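Local coordinates for formate-dependent phosphoribosylglycinamide formyltransferase (Mycobacterium tuberculosis H37Rv, PDB 6KHR), which belongs to the ATP-grasp superfamily, building its fold around a large antiparallel sheet, and occurs in the assembly as two copies of one chain, at residues E40-L45 and F326-A330; L240-A245 and A337-M342; E258-P262 and V316-Q321; V289-E293 and D305-C309. All coordinates share one frame. Residues are numbered along the deposited sequence.

Contact 1. Residues E40-L45 and F326-A330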
loop_
_atom_site.group_PDB
_atom_site.type_symbol
_atom_site.label_atom_id
_atom_site.label_comp_id
_atom_site.label_asym_id
_atom_site.label_seq_id
_atom_site.Cartn_x
_atom_site.Cartn_y
_atom_site.Cartn_z
ATOM N N GLU A 40 -8.285 -1.026 -0.814
ATOM C CA GLU A 40 -6.947 -0.501 -1.046
ATOM C C GLU A 40 -6.991 0.713 -1.973
ATOM O O GLU A 40 -6.368 1.742 -1.694
ATOM C CB GLU A 40 -6.049 -1.613 -1.612
ATOM C CG GLU A 40 -6.076 -2.904 -0.810
ATOM C CD GLU A 40 -5.182 -2.856 0.428
ATOM O OE1 GLU A 40 -4.186 -2.102 0.407
ATOM O OE2 GLU A 40 -5.474 -3.569 1.418
ATOM N N LEU A 41 -7.730 0.602 -3.084
ATOM C CA LEU A 41 -7.965 1.755 -3.938
ATOM C C LEU A 41 -8.460 2.946 -3.127
ATOM O O LEU A 41 -8.080 4.093 -3.399
ATOM C CB LEU A 41 -8.973 1.394 -5.045
ATOM C CG LEU A 41 -9.388 2.550 -5.964
ATOM C CD1 LEU A 41 -8.157 3.202 -6.557
ATOM C CD2 LEU A 41 -10.398 2.174 -7.085
ATOM N N ALA A 42 -9.283 2.693 -2.110
ATOM C CA ALA A 42 -9.859 3.789 -1.345
ATOM C C ALA A 42 -8.806 4.446 -0.464
ATOM O O ALA A 42 -8.791 5.676 -0.301
ATOM C CB ALA A 42 -11.035 3.278 -0.518
ATOM N N ILE A 43 -7.922 3.639 0.118
ATOM C CA ILE A 43 -6.788 4.190 0.844
ATOM C C ILE A 43 -5.947 5.032 -0.099
ATOM O O ILE A 43 -5.647 6.196 0.182
ATOM C CB ILE A 43 -5.967 3.055 1.484
ATOM C CG1 ILE A 43 -6.712 2.449 2.668
ATOM C CG2 ILE A 43 -4.565 3.526 1.862
ATOM C CD1 ILE A 43 -6.138 1.094 3.102
ATOM N N ALA A 44 -5.597 4.463 -1.257
ATOM C CA ALA A 44 -4.770 5.180 -2.221
ATOM C C ALA A 44 -5.376 6.536 -2.551
ATOM O O ALA A 44 -4.694 7.561 -2.470
ATOM C CB ALA A 44 -4.583 4.344 -3.482
ATOM N N LEU A 45 -6.673 6.560 -2.882
ATOM C CA LEU A 45 -7.324 7.809 -3.267
ATOM C C LEU A 45 -7.338 8.814 -2.126
ATOM O O LEU A 45 -7.407 10.027 -2.368
ATOM C CB LEU A 45 -8.757 7.535 -3.711
ATOM C CG LEU A 45 -8.949 6.950 -5.095
ATOM C CD1 LEU A 45 -10.357 6.424 -5.218
ATOM C CD2 LEU A 45 -8.679 8.026 -6.102
ATOM N N PHE A 326 -3.258 -0.520 -7.344
ATOM C CA PHE A 326 -4.211 0.362 -6.677
ATOM C C PHE A 326 -3.749 1.816 -6.665
ATOM O O PHE A 326 -4.566 2.729 -6.831
ATOM C CB PHE A 326 -4.437 -0.114 -5.250
ATOM C CG PHE A 326 -4.777 -1.547 -5.153
ATOM C CD1 PHE A 326 -5.852 -2.057 -5.860
ATOM C CD2 PHE A 326 -4.028 -2.395 -4.358
ATOM C CE1 PHE A 326 -6.174 -3.390 -5.777
ATOM C CE2 PHE A 326 -4.347 -3.741 -4.263
ATOM C CZ PHE A 326 -5.414 -4.236 -4.975
ATOM N N GLU A 327 -2.458 2.059 -6.439
ATOM C CA GLU A 327 -1.972 3.427 -6.564
ATOM C C GLU A 327 -2.056 3.886 -8.014
ATOM O O GLU A 327 -2.415 5.035 -8.287
ATOM C CB GLU A 327 -0.546 3.530 -6.006
ATOM C CG GLU A 327 -0.465 3.103 -4.517
ATOM C CD GLU A 327 0.959 2.989 -3.926
ATOM O OE1 GLU A 327 1.861 2.363 -4.545
ATOM O OE2 GLU A 327 1.163 3.508 -2.802
ATOM N N LEU A 328 -1.801 2.988 -8.968
ATOM C CA LEU A 328 -1.963 3.388 -10.364
ATOM C C LEU A 328 -3.421 3.730 -10.681
ATOM O O LEU A 328 -3.700 4.742 -11.344
ATOM C CB LEU A 328 -1.440 2.297 -11.297
ATOM C CG LEU A 328 0.047 1.937 -11.236
ATOM C CD1 LEU A 328 0.290 0.646 -12.022
ATOM C CD2 LEU A 328 0.940 3.076 -11.765
ATOM N N GLN A 329 -4.371 2.922 -10.208
ATOM C CA GLN A 329 -5.748 3.250 -10.541
ATOM C C GLN A 329 -6.269 4.440 -9.745
ATOM O O GLN A 329 -7.152 5.151 -10.233
ATOM C CB GLN A 329 -6.660 2.036 -10.389
ATOM C CG GLN A 329 -6.570 1.336 -9.084
ATOM C CD GLN A 329 -7.414 0.079 -9.056
ATOM O OE1 GLN A 329 -7.556 -0.559 -8.010
ATOM N NE2 GLN A 329 -7.982 -0.280 -10.205
ATOM N N ALA A 330 -5.722 4.713 -8.562
ATOM C CA ALA A 330 -6.048 5.988 -7.938
ATOM C C ALA A 330 -5.560 7.150 -8.799
ATOM O O ALA A 330 -6.309 8.104 -9.045
ATOM C CB ALA A 330 -5.471 6.067 -6.527
#
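Two helices pack here through small and apolar side chains; their axes approach to 8.3 Å and cross at -56°. At Phe326, the ring takes the CB of Glu40 over one face in a CH-pi contact, with CB 3.8 Å from the ring centroid and 23° off the ring normal. The carbonyl of the same residue also faces the first helix: Phe326 O lies 3.6 Å from Leu41 CD1 and 3.7 Å from Ala44 CB, while accepting its helical hydrogen bond from Ala330 N (2.9 Å). Glu327 contributes mainly backbone, its CA 4.1 Å from Ala44 CB. Its carboxylate turns elsewhere, to Ser324 N and, in a salt bridge, to Arg319 of the second subunit. Nearly a turn on from Phe326, Gln329 CG meets Leu41 CD1 at 3.5 Å. Ala330 is the focus of the apolar packing: its CB lies 3.6 Å from Ala44 CB, 3.8 Å from Leu45 CD2 and 3.9 Å from Leu41 CD1. The facing alanines, with no bulk beyond CB, let the backbones come close. Helix 36-47 belongs to the Rossmann-like N-terminal part of the fold: Leu41 and Leu45 also rest on strand 28-32 and on Ile333 and Leu334 of helix 325-334, Ala42 touches helix 62-66, and Ile43 packs on Ile43 of the second subunit.

Contact 2. Residues L240-A245 and A337-M342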
loop_
_atom_site.group_PDB
_atom_site.type_symbol
_atom_site.label_atom_id
_atom_site.label_comp_id
_atom_site.label_asym_id
_atom_site.label_seq_id
_atom_site.Cartn_x
_atom_site.Cartn_y
_atom_site.Cartn_z
ATOM N N LEU A 240 -1.265 9.526 -21.307
ATOM C CA LEU A 240 -0.216 8.555 -21.059
ATOM C C LEU A 240 -0.782 7.159 -21.275
ATOM O O LEU A 240 -1.927 6.883 -20.899
ATOM C CB LEU A 240 0.314 8.665 -19.633
ATOM C CG LEU A 240 0.953 9.965 -19.155
ATOM C CD1 LEU A 240 1.377 9.820 -17.707
ATOM C CD2 LEU A 240 2.143 10.319 -20.027
ATOM N N ILE A 241 0.012 6.270 -21.873
ATOM C CA ILE A 241 -0.330 4.850 -21.861
ATOM C C ILE A 241 0.913 4.045 -21.474
ATOM O O ILE A 241 1.883 3.983 -22.237
ATOM C CB ILE A 241 -0.921 4.365 -23.188
ATOM C CG1 ILE A 241 -1.145 2.854 -23.129
ATOM C CG2 ILE A 241 -0.051 4.775 -24.357
ATOM C CD1 ILE A 241 -2.384 2.389 -23.893
ATOM N N GLU A 242 0.881 3.433 -20.287
ATOM C CA GLU A 242 2.000 2.715 -19.704
ATOM C C GLU A 242 1.686 1.232 -19.620
ATOM O O GLU A 242 0.533 0.835 -19.427
ATOM C CB GLU A 242 2.306 3.214 -18.295
ATOM C CG GLU A 242 2.427 4.702 -18.165
ATOM C CD GLU A 242 3.852 5.151 -18.259
ATOM O OE1 GLU A 242 4.472 4.910 -19.316
ATOM O OE2 GLU A 242 4.357 5.724 -17.273
ATOM N N PHE A 243 2.732 0.414 -19.722
ATOM C CA PHE A 243 2.615 -1.028 -19.584
ATOM C C PHE A 243 3.372 -1.500 -18.350
ATOM O O PHE A 243 4.516 -1.112 -18.116
ATOM C CB PHE A 243 3.140 -1.741 -20.827
ATOM C CG PHE A 243 2.404 -1.379 -22.079
ATOM C CD1 PHE A 243 2.759 -0.264 -22.809
ATOM C CD2 PHE A 243 1.348 -2.159 -22.524
ATOM C CE1 PHE A 243 2.076 0.075 -23.964
ATOM C CE2 PHE A 243 0.669 -1.835 -23.671
ATOM C CZ PHE A 243 1.030 -0.715 -24.398
ATOM N N CYS A 244 2.742 -2.349 -17.567
ATOM C CA CYS A 244 3.523 -2.937 -16.503
ATOM C C CYS A 244 4.380 -4.074 -17.060
ATOM O O CYS A 244 4.248 -4.467 -18.220
ATOM C CB CYS A 244 2.596 -3.383 -15.388
ATOM S SG CYS A 244 1.881 -1.927 -14.573
ATOM N N ALA A 245 5.323 -4.548 -16.248
ATOM C CA ALA A 245 6.045 -5.767 -16.596
ATOM C C ALA A 245 5.080 -6.946 -16.552
ATOM O O ALA A 245 4.210 -6.998 -15.677
ATOM C CB ALA A 245 7.231 -6.018 -15.650
ATOM N N ALA A 337 -0.150 11.789 -13.390
ATOM C CA ALA A 337 0.955 11.067 -14.006
ATOM C C ALA A 337 1.243 9.752 -13.289
ATOM O O ALA A 337 1.027 9.609 -12.081
ATOM C CB ALA A 337 2.212 11.931 -14.010
ATOM N N VAL A 338 1.740 8.781 -14.057
ATOM C CA VAL A 338 2.110 7.480 -13.520
ATOM C C VAL A 338 3.408 7.017 -14.162
ATOM O O VAL A 338 3.838 7.524 -15.198
ATOM C CB VAL A 338 1.018 6.405 -13.733
ATOM C CG1 VAL A 338 -0.221 6.707 -12.912
ATOM C CG2 VAL A 338 0.672 6.271 -15.201
ATOM N N ASP A 339 4.039 6.046 -13.510
ATOM C CA ASP A 339 5.123 5.267 -14.080
ATOM C C ASP A 339 4.864 3.822 -13.697
ATOM O O ASP A 339 3.998 3.535 -12.870
ATOM C CB ASP A 339 6.508 5.740 -13.596
ATOM C CG ASP A 339 6.736 5.521 -12.081
ATOM O OD1 ASP A 339 6.707 4.360 -11.613
ATOM O OD2 ASP A 339 6.974 6.518 -11.358
ATOM N N THR A 340 5.637 2.910 -14.288
ATOM C CA THR A 340 5.482 1.485 -14.051
ATOM C C THR A 340 6.788 0.850 -13.581
ATOM O O THR A 340 7.002 -0.345 -13.769
ATOM C CB THR A 340 4.939 0.775 -15.296
ATOM O OG1 THR A 340 5.778 1.038 -16.437
ATOM C CG2 THR A 340 3.515 1.223 -15.586
ATOM N N LEU A 341 7.632 1.622 -12.898
ATOM C CA LEU A 341 8.885 1.102 -12.355
ATOM C C LEU A 341 8.651 -0.049 -11.380
ATOM O O LEU A 341 7.743 -0.007 -10.549
ATOM C CB LEU A 341 9.651 2.214 -11.643
ATOM C CG LEU A 341 9.842 3.517 -12.431
ATOM C CD1 LEU A 341 10.370 4.634 -11.526
ATOM C CD2 LEU A 341 10.762 3.301 -13.620
ATOM N N MET A 342 9.518 -1.053 -11.458
ATOM C CA MET A 342 9.528 -2.190 -10.543
ATOM C C MET A 342 10.529 -1.999 -9.407
ATOM O O MET A 342 11.669 -1.570 -9.626
ATOM C CB MET A 342 9.868 -3.483 -11.291
ATOM C CG MET A 342 8.765 -3.923 -12.207
ATOM S SD MET A 342 8.793 -5.670 -12.565
ATOM C CE MET A 342 8.771 -6.422 -10.934
HETATM O O HOH W 1 6.008 -2.698 -13.834
#
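The methyl group of Thr340 lies at the middle of this contact, with CG2 3.6 Å from Glu242 CB and 3.7 Å from Cys244 SG. Apolar contacts continue towards both ends of the two segments, which run nearly parallel, 10° apart. At one end Leu240 CD1 lies 4.3 Å from Ala337 CB and 4.4 Å from Val338 CG2, and the aliphatic CG of Glu242 is 3.8 Å from Val338 CG2; at the other, Met342 SD covers Ala245 CB at 3.5 Å. The polar links are few, since 337-342 is a loop and does not extend the sheet. Thr340 OG1 donates to Phe243 O (3.0 Å), and a water bridges the two segments, accepting from Ala245 N at 3.1 Å and donating to Thr340 O at 2.6 Å. Asp339 shapes the loop as an Asx turn, its OD1 accepting from Leu341 N (3.2 Å), and forms a salt bridge through OD2 to Arg322. The strand is hydrogen-bonded to neighbouring strand 224-235. Leu328 of helix 325-334 packs against both Cys244 and Val338, Phe243 points away from the loop to helix 267-284, and Leu375 and Glu379 of the second subunit touch the loop.

Contact 3. Residues E258-P262 and V316-Q321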
loop_
_atom_site.group_PDB
_atom_site.type_symbol
_atom_site.label_atom_id
_atom_site.label_comp_id
_atom_site.label_asym_id
_atom_site.label_seq_id
_atom_site.Cartn_x
_atom_site.Cartn_y
_atom_site.Cartn_z
ATOM N N GLU A 258 -1.512 -18.279 -7.676
ATOM C CA GLU A 258 -0.119 -17.853 -7.601
ATOM C C GLU A 258 0.171 -16.873 -8.731
ATOM O O GLU A 258 -0.252 -17.080 -9.862
ATOM C CB GLU A 258 0.849 -19.038 -7.687
ATOM C CG GLU A 258 2.326 -18.632 -7.572
ATOM C CD GLU A 258 3.328 -19.773 -7.842
ATOM O OE1 GLU A 258 2.918 -20.867 -8.285
ATOM O OE2 GLU A 258 4.543 -19.572 -7.614
ATOM N N SER A 259 0.873 -15.795 -8.418
ATOM C CA SER A 259 1.323 -14.866 -9.439
ATOM C C SER A 259 2.752 -14.457 -9.117
ATOM O O SER A 259 3.265 -14.718 -8.021
ATOM C CB SER A 259 0.411 -13.631 -9.539
ATOM O OG SER A 259 0.557 -12.782 -8.411
ATOM N N TRP A 260 3.388 -13.792 -10.079
ATOM C CA TRP A 260 4.784 -13.397 -9.960
ATOM C C TRP A 260 5.085 -12.401 -11.082
ATOM O O TRP A 260 4.419 -12.404 -12.124
ATOM C CB TRP A 260 5.730 -14.631 -10.005
ATOM C CG TRP A 260 5.612 -15.459 -11.287
ATOM C CD1 TRP A 260 6.290 -15.250 -12.464
ATOM C CD2 TRP A 260 4.752 -16.595 -11.524
ATOM N NE1 TRP A 260 5.918 -16.185 -13.406
ATOM C CE2 TRP A 260 4.973 -17.017 -12.868
ATOM C CE3 TRP A 260 3.810 -17.291 -10.747
ATOM C CZ2 TRP A 260 4.292 -18.107 -13.445
ATOM C CZ3 TRP A 260 3.128 -18.394 -11.329
ATOM C CH2 TRP A 260 3.386 -18.784 -12.657
ATOM N N GLN A 261 6.100 -11.562 -10.853
ATOM C CA GLN A 261 6.431 -10.420 -11.701
ATOM C C GLN A 261 7.916 -10.138 -11.536
ATOM O O GLN A 261 8.381 -10.026 -10.395
ATOM C CB GLN A 261 5.629 -9.177 -11.316
ATOM C CG GLN A 261 5.768 -8.035 -12.274
ATOM C CD GLN A 261 5.138 -6.741 -11.756
ATOM O OE1 GLN A 261 5.309 -6.371 -10.589
ATOM N NE2 GLN A 261 4.406 -6.048 -12.627
ATOM N N PRO A 262 8.680 -10.017 -12.625
ATOM C CA PRO A 262 8.238 -10.146 -14.010
ATOM C C PRO A 262 8.300 -11.572 -14.554
ATOM O O PRO A 262 9.162 -12.337 -14.155
ATOM C CB PRO A 262 9.230 -9.255 -14.762
ATOM C CG PRO A 262 10.512 -9.348 -13.966
ATOM C CD PRO A 262 10.122 -9.721 -12.543
ATOM N N VAL A 316 0.479 -8.988 -6.580
ATOM C CA VAL A 316 1.935 -8.974 -6.430
ATOM C C VAL A 316 2.475 -7.553 -6.479
ATOM O O VAL A 316 3.484 -7.248 -5.828
ATOM C CB VAL A 316 2.603 -9.868 -7.505
ATOM C CG1 VAL A 316 2.290 -9.369 -8.911
ATOM C CG2 VAL A 316 4.090 -9.917 -7.321
ATOM N N THR A 317 1.801 -6.652 -7.214
ATOM C CA THR A 317 2.322 -5.302 -7.417
ATOM C C THR A 317 2.408 -4.519 -6.112
ATOM O O THR A 317 3.265 -3.629 -6.006
ATOM C CB THR A 317 1.492 -4.521 -8.460
ATOM O OG1 THR A 317 0.117 -4.439 -8.058
ATOM C CG2 THR A 317 1.591 -5.177 -9.849
ATOM N N VAL A 318 1.601 -4.885 -5.101
ATOM C CA VAL A 318 1.627 -4.182 -3.816
ATOM C C VAL A 318 3.047 -4.113 -3.273
ATOM O O VAL A 318 3.417 -3.141 -2.603
ATOM C CB VAL A 318 0.649 -4.847 -2.812
ATOM C CG1 VAL A 318 0.873 -4.337 -1.413
ATOM C CG2 VAL A 318 -0.801 -4.597 -3.221
ATOM N N ARG A 319 3.883 -5.109 -3.597
ATOM C CA ARG A 319 5.275 -5.112 -3.164
ATOM C C ARG A 319 6.299 -5.107 -4.288
ATOM O O ARG A 319 7.462 -4.791 -4.021
ATOM C CB ARG A 319 5.571 -6.330 -2.269
ATOM C CG ARG A 319 4.981 -6.254 -0.880
ATOM C CD ARG A 319 5.619 -5.106 -0.122
ATOM N NE ARG A 319 4.918 -4.827 1.120
ATOM C CZ ARG A 319 4.978 -3.664 1.757
ATOM N NH1 ARG A 319 5.715 -2.680 1.257
ATOM N NH2 ARG A 319 4.307 -3.484 2.889
ATOM N N SER A 320 5.928 -5.450 -5.523
ATOM C CA SER A 320 6.953 -5.556 -6.564
ATOM C C SER A 320 7.113 -4.299 -7.407
ATOM O O SER A 320 8.138 -4.158 -8.087
ATOM C CB SER A 320 6.660 -6.733 -7.488
ATOM O OG SER A 320 5.291 -6.755 -7.835
ATOM N N GLN A 321 6.153 -3.385 -7.379
ATOM C CA GLN A 321 6.244 -2.150 -8.146
ATOM C C GLN A 321 6.329 -0.960 -7.210
ATOM O O GLN A 321 5.770 -0.990 -6.118
ATOM C CB GLN A 321 5.026 -1.946 -9.065
ATOM C CG GLN A 321 4.705 -3.109 -9.964
ATOM C CD GLN A 321 3.859 -2.710 -11.143
ATOM O OE1 GLN A 321 4.190 -3.036 -12.273
ATOM N NE2 GLN A 321 2.758 -2.000 -10.888
#
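Gln261 reaches from the end of its strand to the short helix with its amide group, using both ends of it. Its NE2 donates to Gln321 OE1 (3.0 Å), just past the last helical residue, and also to Ala245 O on the adjoining strand. Its OE1 lies 2.8 Å from Ser320 OG, a hydroxyl that is also 2.7 Å from Val316 O and has a single proton to offer between the two acceptors. The nearly extended Gln261 side chain thereby spans the gap between strand and helix. Packing surrounds these polar groups. Thr317 CG2 lies 4.0 Å from Gln261 OE1, and Val316 packs against the strand: its CG1 is 4.1 Å from Gln261 CB, its CG2 4.4 Å from Trp260 CA, and its CB 3.7 Å from Ser259 OG, which is hydrogen-bonded to Ser313 O. Trp260 points away from the helix, its indole making a cation-pi contact with Arg403 and packing on Val399 of helix 399-413. Strand 256-261 thus has helix 317-320 on one face and the C-terminal helix on the other, while strands 238-252 and 346-351 are its hydrogen-bonded neighbours in the large sheet.

Contact 4. Residues V289-E293 and D305-C309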
loop_
_atom_site.group_PDB
_atom_site.type_symbol
_atom_site.label_atom_id
_atom_site.label_comp_id
_atom_site.label_asym_id
_atom_site.label_seq_id
_atom_site.Cartn_x
_atom_site.Cartn_y
_atom_site.Cartn_z
ATOM N N VAL A 289 -7.212 1.528 -15.523
ATOM C CA VAL A 289 -6.212 0.484 -15.403
ATOM C C VAL A 289 -6.845 -0.786 -15.931
ATOM O O VAL A 289 -7.905 -1.206 -15.447
ATOM C CB VAL A 289 -5.730 0.291 -13.957
ATOM C CG1 VAL A 289 -4.835 -0.866 -13.898
ATOM C CG2 VAL A 289 -4.973 1.500 -13.507
ATOM N N PHE A 290 -6.226 -1.377 -16.932
ATOM C CA PHE A 290 -6.799 -2.532 -17.600
ATOM C C PHE A 290 -5.878 -3.720 -17.394
ATOM O O PHE A 290 -4.653 -3.588 -17.473
ATOM C CB PHE A 290 -7.009 -2.256 -19.097
ATOM C CG PHE A 290 -7.957 -1.122 -19.385
ATOM C CD1 PHE A 290 -7.568 0.202 -19.195
ATOM C CD2 PHE A 290 -9.238 -1.377 -19.863
ATOM C CE1 PHE A 290 -8.435 1.240 -19.462
ATOM C CE2 PHE A 290 -10.118 -0.331 -20.131
ATOM C CZ PHE A 290 -9.710 0.978 -19.930
ATOM N N GLY A 291 -6.478 -4.878 -17.096
ATOM C CA GLY A 291 -5.757 -6.123 -17.050
ATOM C C GLY A 291 -6.075 -6.920 -18.300
ATOM O O GLY A 291 -7.240 -7.231 -18.577
ATOM N N VAL A 292 -5.045 -7.212 -19.073
ATOM C CA VAL A 292 -5.238 -7.890 -20.348
ATOM C C VAL A 292 -4.686 -9.288 -20.197
ATOM O O VAL A 292 -3.496 -9.464 -19.896
ATOM C CB VAL A 292 -4.565 -7.153 -21.510
ATOM C CG1 VAL A 292 -4.546 -8.032 -22.733
ATOM C CG2 VAL A 292 -5.289 -5.891 -21.799
ATOM N N GLU A 293 -5.542 -10.278 -20.412
ATOM C CA GLU A 293 -5.169 -11.662 -20.201
ATOM C C GLU A 293 -4.661 -12.280 -21.493
ATOM O O GLU A 293 -5.315 -12.177 -22.540
ATOM C CB GLU A 293 -6.351 -12.447 -19.636
ATOM C CG GLU A 293 -6.647 -12.092 -18.185
ATOM C CD GLU A 293 -5.429 -12.267 -17.261
ATOM O OE1 GLU A 293 -5.383 -11.613 -16.196
ATOM O OE2 GLU A 293 -4.520 -13.061 -17.587
ATOM N N ASP A 305 -8.694 -12.422 -22.557
ATOM C CA ASP A 305 -9.693 -11.600 -21.883
ATOM C C ASP A 305 -9.098 -10.250 -21.493
ATOM O O ASP A 305 -7.885 -10.038 -21.546
ATOM C CB ASP A 305 -10.240 -12.309 -20.647
ATOM C CG ASP A 305 -11.560 -11.751 -20.208
ATOM O OD1 ASP A 305 -12.141 -10.950 -20.977
ATOM O OD2 ASP A 305 -12.011 -12.102 -19.098
ATOM N N VAL A 306 -9.980 -9.341 -21.078
ATOM C CA VAL A 306 -9.595 -8.079 -20.461
ATOM C C VAL A 306 -10.621 -7.717 -19.395
ATOM O O VAL A 306 -11.831 -7.870 -19.601
ATOM C CB VAL A 306 -9.452 -6.941 -21.502
ATOM C CG1 VAL A 306 -10.715 -6.785 -22.329
ATOM C CG2 VAL A 306 -9.073 -5.617 -20.810
ATOM N N THR A 307 -10.136 -7.229 -18.251
ATOM C CA THR A 307 -11.011 -6.712 -17.207
ATOM C C THR A 307 -10.676 -5.267 -16.851
ATOM O O THR A 307 -9.504 -4.884 -16.771
ATOM C CB THR A 307 -10.929 -7.545 -15.950
ATOM O OG1 THR A 307 -11.679 -6.892 -14.923
ATOM C CG2 THR A 307 -9.494 -7.692 -15.505
ATOM N N VAL A 308 -11.724 -4.482 -16.596
ATOM C CA VAL A 308 -11.589 -3.090 -16.176
ATOM C C VAL A 308 -11.418 -2.989 -14.663
ATOM O O VAL A 308 -11.428 -1.886 -14.103
ATOM C CB VAL A 308 -12.802 -2.256 -16.634
ATOM C CG1 VAL A 308 -13.038 -2.405 -18.137
ATOM C CG2 VAL A 308 -14.050 -2.638 -15.831
ATOM N N CYS A 309 -11.251 -4.127 -13.989
ATOM C CA CYS A 309 -11.104 -4.186 -12.535
ATOM C C CYS A 309 -9.784 -4.847 -12.143
ATOM O O CYS A 309 -9.316 -5.757 -12.830
ATOM C CB CYS A 309 -12.264 -4.965 -11.899
ATOM S SG CYS A 309 -13.919 -4.552 -12.515
#
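This is the pairing of a beta hairpin, strands 288-297 and 300-307, at the margin of the large antiparallel sheet in the ATP-grasp domain; the short strand axes lie 4.5 Å apart at 165°. Gly291 and Thr307 form a hydrogen-bonded pair satisfied in both directions, Gly291 N to Thr307 O at 3.0 Å and Thr307 N to Gly291 O at 2.9 Å. At Glu293 and Asp305 the pair is lopsided: Glu293 N donates to Asp305 O at 2.6 Å, whereas the return bond from Asp305 N to Glu293 O is weak at 3.4 Å. Between them, Val292 and Val306 form a non-hydrogen-bonded pair. Gly291 O receives a further CA-H...O contact from Val306 CA at 3.1 Å. The backbones of Phe290 and Val292 bond instead to Val230 and Met228 of strand 224-235, and Val306 N makes a weak bond to Asp305 OD1 (2.7 Å). The Glu293 carboxylate is satisfied by Thr227 and His249. On the face of Val292 and Val306, their CG2 atoms meet at 3.9 Å and helix 267-284 covers Val292; nearby, Phe290 CE2 touches Val308 CG1 at 4.1 Å. On the other face, Gly291 avoids crowding Thr307 CG2. Past the strand end, an ST turn bends the chain, with Cys309 N donating to Thr307 OG1 at 2.9 Å.

In the fold
From the N terminus, helix 36-47 opens the longest loop, which contact 1 closes at helix 325-334, joining the Rossmann-like part to the ATP-grasp region. Contact 2 starts within that loop, on strand 238-252, but closes beyond it at 337-342, so the two cross. Contact 3 lies within both loops, and contact 4, the local hairpin, within all three. Leu328 bridges contacts 1, 2 and 3, packing on Gln321 of contact 3, which also touches Cys244 of contact 2. Val289 of contact 4 meets Gln329 of contact 1. Contacts 2, 3 and 4 all reach the large antiparallel sheet, though contact 4 touches neither of the others.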